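Local coordinates for protein glycogen synthase (Cyanobacterium sp. CLg1, PDB 6GNF) that belongs to the starch and bacterial glycogen synthase family, two-domain GT-B glycosyltransferases, and binds ADP and a glycan, at residues Tyr91-Ile102 / Ala145-Gly156; Val271-Val279 / Pro454-Val462. All blocks are in the same frame, centred on the assembly; numbering follows the deposited sequence.

Contact 1: residues Tyr91-Ile102 / Ala145-Gly156; sequences YFHSYKKGVDHI and AVPLLVPLGAKG
Tyr-91 lays its ring against the short helix 146-149 and the residue that follows it. One face is covered by Val-150 CG2, while Val-146 CG2 comes to Tyr-91 CE1 obliquely, at 3.5 Å. The ring's hydroxyl passes close to the methyl of Ala-145 and is hydrogen-bonded to the carbonyl of Ala-142.

Two residues on, His-93 carries CG anti to its backbone N (chi1 -179°), which takes the imidazole across to the neighbouring strand. There His-93 NE2 donates to Asp-100 OD1 at 2.6 Å, nearly in the ring plane and onto the anti lone pair of that oxygen. A water bound to ND1 donates to Pro-151 O.

Tyr-95 packs on the chain after Leu-152: Tyr-95 CE2 lies 3.4 Å from Gly-153 CA, and Ala-154 N sits above the ring centre. From Lys-96 to Val-99 a type I' turn closes the beta hairpin of strands 85-96 and 99-105, part of the mixed sheet in the N-terminal Rossmann-like domain.

On the returning strand Asp-100 OD1 takes a second bond, from Gly-153 N (2.9 Å, 146°), on its syn side and 19° out of the carboxylate plane. The same carboxylate rests on Leu-152, whose CB is 3.4 Å from Asp-100 OD2. Ile-102 finishes the row with CD1 on Val-150 CG1 at 3.6 Å and CG1 against Val-146 CG1.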
# COMPACT_ATOMS: atom_id res chain seq x y z
N TYR A 91 -0.59 -20.46 16.30
CA TYR A 91 -1.38 -19.26 16.10
C TYR A 91 -1.40 -18.44 17.38
O TYR A 91 -1.63 -18.95 18.48
CB TYR A 91 -2.81 -19.60 15.70
CG TYR A 91 -2.94 -20.32 14.38
CD1 TYR A 91 -2.85 -19.64 13.17
CD2 TYR A 91 -3.21 -21.69 14.34
CE1 TYR A 91 -2.98 -20.30 11.95
CE2 TYR A 91 -3.34 -22.37 13.13
CZ TYR A 91 -3.23 -21.67 11.94
OH TYR A 91 -3.37 -22.36 10.73
N PHE A 92 -1.05 -17.16 17.25
CA PHE A 92 -1.20 -16.20 18.33
C PHE A 92 -2.38 -15.32 17.97
O PHE A 92 -2.76 -15.23 16.80
CB PHE A 92 0.07 -15.38 18.50
CG PHE A 92 1.18 -16.12 19.19
CD1 PHE A 92 1.80 -17.19 18.57
CD2 PHE A 92 1.60 -15.75 20.45
CE1 PHE A 92 2.82 -17.88 19.19
CE2 PHE A 92 2.63 -16.43 21.08
CZ PHE A 92 3.24 -17.50 20.46
N HIS A 93 -2.94 -14.65 18.97
CA HIS A 93 -4.22 -13.98 18.82
C HIS A 93 -4.25 -12.70 19.65
O HIS A 93 -3.90 -12.73 20.81
CB HIS A 93 -5.33 -14.94 19.27
CG HIS A 93 -6.72 -14.39 19.15
ND1 HIS A 93 -7.80 -14.98 19.75
CD2 HIS A 93 -7.20 -13.31 18.50
CE1 HIS A 93 -8.89 -14.28 19.48
NE2 HIS A 93 -8.55 -13.26 18.72
N SER A 94 -4.59 -11.59 19.01
CA SER A 94 -4.91 -10.36 19.73
C SER A 94 -6.27 -9.83 19.28
O SER A 94 -6.77 -10.23 18.23
CB SER A 94 -3.81 -9.30 19.58
OG SER A 94 -3.49 -9.01 18.24
N TYR A 95 -6.88 -9.02 20.14
CA TYR A 95 -8.24 -8.53 19.90
C TYR A 95 -8.29 -7.06 20.19
O TYR A 95 -7.87 -6.60 21.24
CB TYR A 95 -9.25 -9.35 20.72
CG TYR A 95 -10.68 -8.96 20.48
CD1 TYR A 95 -11.24 -7.88 21.13
CD2 TYR A 95 -11.47 -9.65 19.56
CE1 TYR A 95 -12.55 -7.50 20.89
CE2 TYR A 95 -12.79 -9.29 19.34
CZ TYR A 95 -13.33 -8.23 20.03
OH TYR A 95 -14.61 -7.80 19.80
N LYS A 96 -8.70 -6.27 19.19
CA LYS A 96 -8.66 -4.82 19.32
C LYS A 96 -9.73 -4.13 18.48
O LYS A 96 -9.80 -4.35 17.26
CB LYS A 96 -7.28 -4.32 18.91
CG LYS A 96 -6.83 -3.07 19.66
CD LYS A 96 -5.46 -2.61 19.19
CE LYS A 96 -5.53 -1.88 17.85
NZ LYS A 96 -4.51 -2.37 16.89
N LYS A 97 -10.48 -3.23 19.11
CA LYS A 97 -11.53 -2.47 18.45
C LYS A 97 -12.45 -3.36 17.62
O LYS A 97 -12.66 -3.08 16.43
CB LYS A 97 -10.92 -1.39 17.56
CG LYS A 97 -10.23 -0.27 18.31
CD LYS A 97 -9.45 0.58 17.34
CE LYS A 97 -9.30 2.01 17.81
NZ LYS A 97 -8.56 2.11 19.10
N GLY A 98 -12.91 -4.45 18.23
CA GLY A 98 -13.85 -5.34 17.60
C GLY A 98 -13.30 -6.23 16.51
O GLY A 98 -14.08 -6.87 15.82
N VAL A 99 -11.98 -6.24 16.31
CA VAL A 99 -11.35 -7.07 15.28
C VAL A 99 -10.35 -8.06 15.89
O VAL A 99 -9.51 -7.66 16.72
CB VAL A 99 -10.59 -6.22 14.24
CG1 VAL A 99 -10.02 -7.09 13.13
CG2 VAL A 99 -11.50 -5.15 13.64
N ASP A 100 -10.43 -9.31 15.44
CA ASP A 100 -9.47 -10.35 15.82
C ASP A 100 -8.27 -10.32 14.88
O ASP A 100 -8.42 -10.38 13.67
CB ASP A 100 -10.11 -11.74 15.73
CG ASP A 100 -11.21 -11.93 16.75
OD1 ASP A 100 -10.87 -12.29 17.90
OD2 ASP A 100 -12.39 -11.67 16.46
N HIS A 101 -7.08 -10.26 15.46
CA HIS A 101 -5.85 -10.35 14.69
C HIS A 101 -5.20 -11.67 15.04
O HIS A 101 -4.92 -11.95 16.20
CB HIS A 101 -4.93 -9.19 15.02
CG HIS A 101 -5.57 -7.86 14.80
ND1 HIS A 101 -5.98 -7.43 13.56
CD2 HIS A 101 -5.89 -6.87 15.67
CE1 HIS A 101 -6.52 -6.23 13.67
NE2 HIS A 101 -6.47 -5.87 14.94
N ILE A 102 -5.08 -12.53 14.04
CA ILE A 102 -4.46 -13.83 14.20
C ILE A 102 -3.09 -13.75 13.56
O ILE A 102 -2.93 -13.29 12.42
CB ILE A 102 -5.28 -14.92 13.48
CG1 ILE A 102 -6.77 -14.85 13.87
CG2 ILE A 102 -4.69 -16.30 13.77
CD1 ILE A 102 -7.02 -14.87 15.34
N ALA A 145 -6.96 -22.45 7.71
CA ALA A 145 -7.38 -23.19 8.90
C ALA A 145 -7.96 -22.29 9.99
O ALA A 145 -8.65 -22.77 10.89
CB ALA A 145 -6.21 -24.00 9.45
N VAL A 146 -7.73 -20.99 9.90
CA VAL A 146 -8.08 -20.09 11.00
C VAL A 146 -9.58 -20.03 11.28
O VAL A 146 -9.98 -20.11 12.46
CB VAL A 146 -7.47 -18.68 10.80
CG1 VAL A 146 -8.11 -17.66 11.74
CG2 VAL A 146 -5.97 -18.74 11.04
N PRO A 147 -10.42 -19.90 10.23
CA PRO A 147 -11.86 -19.92 10.48
C PRO A 147 -12.39 -21.22 11.09
O PRO A 147 -13.45 -21.21 11.71
CB PRO A 147 -12.47 -19.69 9.09
CG PRO A 147 -11.42 -18.92 8.36
CD PRO A 147 -10.13 -19.54 8.83
N LEU A 148 -11.63 -22.31 10.97
CA LEU A 148 -12.08 -23.60 11.51
C LEU A 148 -11.58 -23.85 12.93
O LEU A 148 -12.21 -24.60 13.67
CB LEU A 148 -11.61 -24.74 10.61
CG LEU A 148 -11.98 -24.64 9.12
CD1 LEU A 148 -11.33 -25.77 8.34
CD2 LEU A 148 -13.49 -24.66 8.94
N LEU A 149 -10.47 -23.21 13.32
CA LEU A 149 -9.74 -23.59 14.54
C LEU A 149 -9.70 -22.55 15.64
O LEU A 149 -9.77 -22.90 16.83
CB LEU A 149 -8.29 -23.93 14.17
CG LEU A 149 -7.98 -25.21 13.41
CD1 LEU A 149 -6.48 -25.34 13.15
CD2 LEU A 149 -8.53 -26.45 14.10
N VAL A 150 -9.61 -21.28 15.28
CA VAL A 150 -9.29 -20.24 16.26
C VAL A 150 -10.55 -19.56 16.82
O VAL A 150 -11.25 -18.84 16.11
CB VAL A 150 -8.37 -19.17 15.64
CG1 VAL A 150 -8.02 -18.10 16.65
CG2 VAL A 150 -7.08 -19.82 15.11
N PRO A 151 -10.81 -19.72 18.13
CA PRO A 151 -11.98 -19.06 18.71
C PRO A 151 -11.77 -17.55 18.80
O PRO A 151 -10.75 -17.08 19.29
CB PRO A 151 -12.08 -19.66 20.11
CG PRO A 151 -10.70 -20.11 20.44
CD PRO A 151 -10.06 -20.50 19.14
N LEU A 152 -12.78 -16.81 18.37
CA LEU A 152 -12.66 -15.38 18.19
C LEU A 152 -13.35 -14.62 19.31
O LEU A 152 -13.94 -15.20 20.22
CB LEU A 152 -13.27 -14.98 16.83
CG LEU A 152 -12.68 -15.66 15.61
CD1 LEU A 152 -13.40 -15.21 14.35
CD2 LEU A 152 -11.18 -15.39 15.48
N GLY A 153 -13.22 -13.30 19.27
CA GLY A 153 -13.81 -12.43 20.26
C GLY A 153 -12.88 -12.21 21.43
O GLY A 153 -11.76 -12.74 21.46
N ALA A 154 -13.34 -11.40 22.38
CA ALA A 154 -12.61 -11.16 23.61
C ALA A 154 -12.28 -12.50 24.27
O ALA A 154 -13.17 -13.22 24.74
CB ALA A 154 -13.42 -10.28 24.55
N LYS A 155 -10.99 -12.81 24.34
CA LYS A 155 -10.48 -14.05 24.94
C LYS A 155 -11.11 -15.32 24.36
O LYS A 155 -11.40 -16.27 25.09
CB LYS A 155 -10.66 -14.00 26.45
CG LYS A 155 -9.94 -12.81 27.05
CD LYS A 155 -10.19 -12.66 28.54
CE LYS A 155 -9.66 -11.32 29.02
NZ LYS A 155 -8.21 -11.14 28.73
N GLY A 156 -11.36 -15.31 23.05
CA GLY A 156 -11.86 -16.49 22.35
C GLY A 156 -13.21 -17.00 22.86
O GLY A 156 -13.50 -18.19 22.79
O HOH W 1 -8.07 -17.70 20.43

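Contact 2: residues Val271-Val279 / Pro454-Val462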
# COMPACT_ATOMS: atom_id res chain seq x y z
N VAL A 271 -8.19 -0.84 -5.52
CA VAL A 271 -8.30 0.23 -4.53
C VAL A 271 -8.64 1.62 -5.10
O VAL A 271 -8.56 2.62 -4.38
CB VAL A 271 -7.04 0.26 -3.64
CG1 VAL A 271 -6.99 -0.99 -2.78
CG2 VAL A 271 -5.77 0.39 -4.46
N SER A 272 -9.05 1.68 -6.36
CA SER A 272 -9.72 2.86 -6.93
C SER A 272 -10.33 2.51 -8.30
O SER A 272 -9.77 1.69 -9.03
CB SER A 272 -8.78 4.06 -7.07
OG SER A 272 -7.94 3.94 -8.20
N PRO A 273 -11.51 3.09 -8.63
CA PRO A 273 -12.13 2.86 -9.93
C PRO A 273 -11.23 3.21 -11.12
O PRO A 273 -11.28 2.56 -12.15
CB PRO A 273 -13.34 3.80 -9.95
CG PRO A 273 -13.57 4.20 -8.53
CD PRO A 273 -12.30 4.01 -7.78
N ASN A 274 -10.47 4.29 -11.00
CA ASN A 274 -9.64 4.72 -12.12
C ASN A 274 -8.44 3.80 -12.31
O ASN A 274 -8.01 3.58 -13.45
CB ASN A 274 -9.18 6.18 -11.97
CG ASN A 274 -8.48 6.70 -13.21
OD1 ASN A 274 -9.03 6.66 -14.31
ND2 ASN A 274 -7.26 7.18 -13.04
N PHE A 275 -7.90 3.27 -11.22
CA PHE A 275 -6.82 2.29 -11.32
C PHE A 275 -7.32 1.00 -11.98
O PHE A 275 -6.62 0.43 -12.82
CB PHE A 275 -6.23 1.97 -9.95
CG PHE A 275 -5.09 0.98 -10.01
CD1 PHE A 275 -3.97 1.23 -10.78
CD2 PHE A 275 -5.15 -0.20 -9.28
CE1 PHE A 275 -2.93 0.32 -10.83
CE2 PHE A 275 -4.11 -1.11 -9.32
CZ PHE A 275 -3.00 -0.85 -10.09
N ALA A 276 -8.53 0.57 -11.62
CA ALA A 276 -9.13 -0.62 -12.22
C ALA A 276 -9.23 -0.44 -13.73
O ALA A 276 -8.90 -1.35 -14.50
CB ALA A 276 -10.52 -0.87 -11.63
N HIS A 277 -9.67 0.75 -14.13
CA HIS A 277 -9.74 1.14 -15.52
C HIS A 277 -8.38 1.04 -16.20
O HIS A 277 -8.28 0.55 -17.31
CB HIS A 277 -10.26 2.57 -15.59
CG HIS A 277 -10.69 2.99 -16.95
ND1 HIS A 277 -9.81 3.02 -18.02
CD2 HIS A 277 -11.87 3.47 -17.42
CE1 HIS A 277 -10.44 3.46 -19.09
NE2 HIS A 277 -11.69 3.74 -18.75
N GLU A 278 -7.34 1.55 -15.54
CA GLU A 278 -5.99 1.52 -16.10
C GLU A 278 -5.51 0.09 -16.29
O GLU A 278 -4.95 -0.25 -17.33
CB GLU A 278 -5.00 2.26 -15.21
CG GLU A 278 -5.12 3.77 -15.28
CD GLU A 278 -4.29 4.50 -14.24
OE1 GLU A 278 -3.93 3.90 -13.21
OE2 GLU A 278 -4.01 5.69 -14.49
N VAL A 279 -5.77 -0.76 -15.30
CA VAL A 279 -5.29 -2.13 -15.32
C VAL A 279 -5.90 -2.92 -16.47
O VAL A 279 -5.20 -3.67 -17.14
CB VAL A 279 -5.57 -2.84 -13.97
CG1 VAL A 279 -5.36 -4.34 -14.07
CG2 VAL A 279 -4.68 -2.27 -12.89
N PRO A 454 -1.58 12.80 -12.63
CA PRO A 454 -2.88 12.35 -13.12
C PRO A 454 -2.90 10.85 -13.42
O PRO A 454 -3.05 10.45 -14.56
CB PRO A 454 -3.03 13.17 -14.41
CG PRO A 454 -1.63 13.27 -14.93
CD PRO A 454 -0.75 13.36 -13.72
N VAL A 455 -2.76 10.03 -12.38
CA VAL A 455 -2.74 8.57 -12.55
C VAL A 455 -3.50 7.89 -11.42
O VAL A 455 -3.54 8.38 -10.30
CB VAL A 455 -1.30 8.02 -12.64
CG1 VAL A 455 -0.59 8.54 -13.88
CG2 VAL A 455 -0.50 8.37 -11.38
N GLY A 456 -4.12 6.75 -11.75
CA GLY A 456 -4.78 5.90 -10.77
C GLY A 456 -5.75 6.65 -9.88
O GLY A 456 -6.48 7.52 -10.35
N GLY A 457 -5.74 6.32 -8.59
CA GLY A 457 -6.69 6.90 -7.64
C GLY A 457 -6.46 8.35 -7.28
O GLY A 457 -7.30 8.96 -6.62
N LEU A 458 -5.34 8.92 -7.72
CA LEU A 458 -5.11 10.35 -7.53
C LEU A 458 -6.12 11.16 -8.34
O LEU A 458 -6.56 12.23 -7.91
CB LEU A 458 -3.68 10.74 -7.92
CG LEU A 458 -2.57 10.07 -7.10
CD1 LEU A 458 -1.20 10.37 -7.69
CD2 LEU A 458 -2.63 10.49 -5.64
N VAL A 459 -6.49 10.65 -9.51
CA VAL A 459 -7.54 11.26 -10.32
C VAL A 459 -8.88 11.19 -9.58
O VAL A 459 -9.63 12.15 -9.56
CB VAL A 459 -7.68 10.57 -11.70
CG1 VAL A 459 -8.84 11.18 -12.48
CG2 VAL A 459 -6.39 10.71 -12.50
N ASP A 460 -9.17 10.06 -8.97
CA ASP A 460 -10.42 9.87 -8.23
C ASP A 460 -10.51 10.73 -6.97
O ASP A 460 -11.58 11.21 -6.64
CB ASP A 460 -10.59 8.39 -7.82
CG ASP A 460 -10.98 7.50 -8.97
OD1 ASP A 460 -11.87 7.88 -9.76
OD2 ASP A 460 -10.40 6.41 -9.10
N THR A 461 -9.39 10.87 -6.26
CA THR A 461 -9.39 11.49 -4.94
C THR A 461 -9.13 13.00 -4.93
O THR A 461 -9.41 13.67 -3.94
CB THR A 461 -8.35 10.82 -4.02
OG1 THR A 461 -7.07 10.79 -4.68
CG2 THR A 461 -8.79 9.40 -3.71
N VAL A 462 -8.58 13.52 -6.02
CA VAL A 462 -8.25 14.95 -6.13
C VAL A 462 -8.92 15.56 -7.37
O VAL A 462 -8.25 15.84 -8.37
CB VAL A 462 -6.73 15.18 -6.18
CG1 VAL A 462 -6.39 16.67 -6.07
CG2 VAL A 462 -6.03 14.41 -5.07
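This is a polar interdomain contact, in which the start of helix 273-281, in the N-terminal domain of the GT-B fold, meets Gly-456 and Gly-457, which lead into the short helix 457-461 of the C-terminal domain. The two short helical segments run roughly antiparallel, at 149°, with their axes 8.1 Å apart at closest. The closest pair of alpha carbons is Phe-275 CA and Gly-456 CA, 4.2 Å apart; Gly-456 has a positive phi, which by itself favours glycine.

Ser-272 is the N-cap of helix 273-281. Its OG accepts from Phe-275 N, is also hydrogen-bonded to Pro-435 O, and packs against Gly-457 CA. One turn into helix 457-461, Asp-460 reaches back to the same helix start: Asp-460 OD2 accepts from Asn-274 N at 2.8 Å through its syn lone pair and also lies against Pro-273 CD. A carboxylate at this N-terminus would probably be favoured by the helix dipole.

Asn-274 swings CG to the side of its own carbonyl carbon, away from the backbone N, and so brings its amide to Gly-456. Asn-274 ND2 donates to Gly-456 O at 2.8 Å in a nearly straight bond, with the oxygen close to the amide plane. That carbonyl also takes Val-459 N, the two donors arriving from opposite faces of its plane, while Val-459 CG2 lies beside the amide nitrogen. One helical turn further along, Glu-278 extends its chain beyond CG to the backbone N-H of the same glycine. Gly-456 N donates to Glu-278 OE2 at 2.9 Å and 171°, meeting the oxygen on its syn side but 35° out of the carboxylate plane.

Contact 1 lies wholly within the N-terminal domain, near one end of its mixed sheet, whereas contact 2 joins that domain to the C-terminal one beside the ligands. Their centres are 34 Å apart and their nearest atoms about 17 Å, so the two do not touch; along the chain, 91-102/145-156 closes before 271-279/454-462 opens. Strands 85-96, 99-105 and 267-270 belong to the same sheet, and helix 273-281 follows the last of these. At contact 2, Val-271 touches the bound glycan, the Phe-275 side chain is about 8 Å from its AC1 unit, and Gly-457 is about 10 Å from ADP.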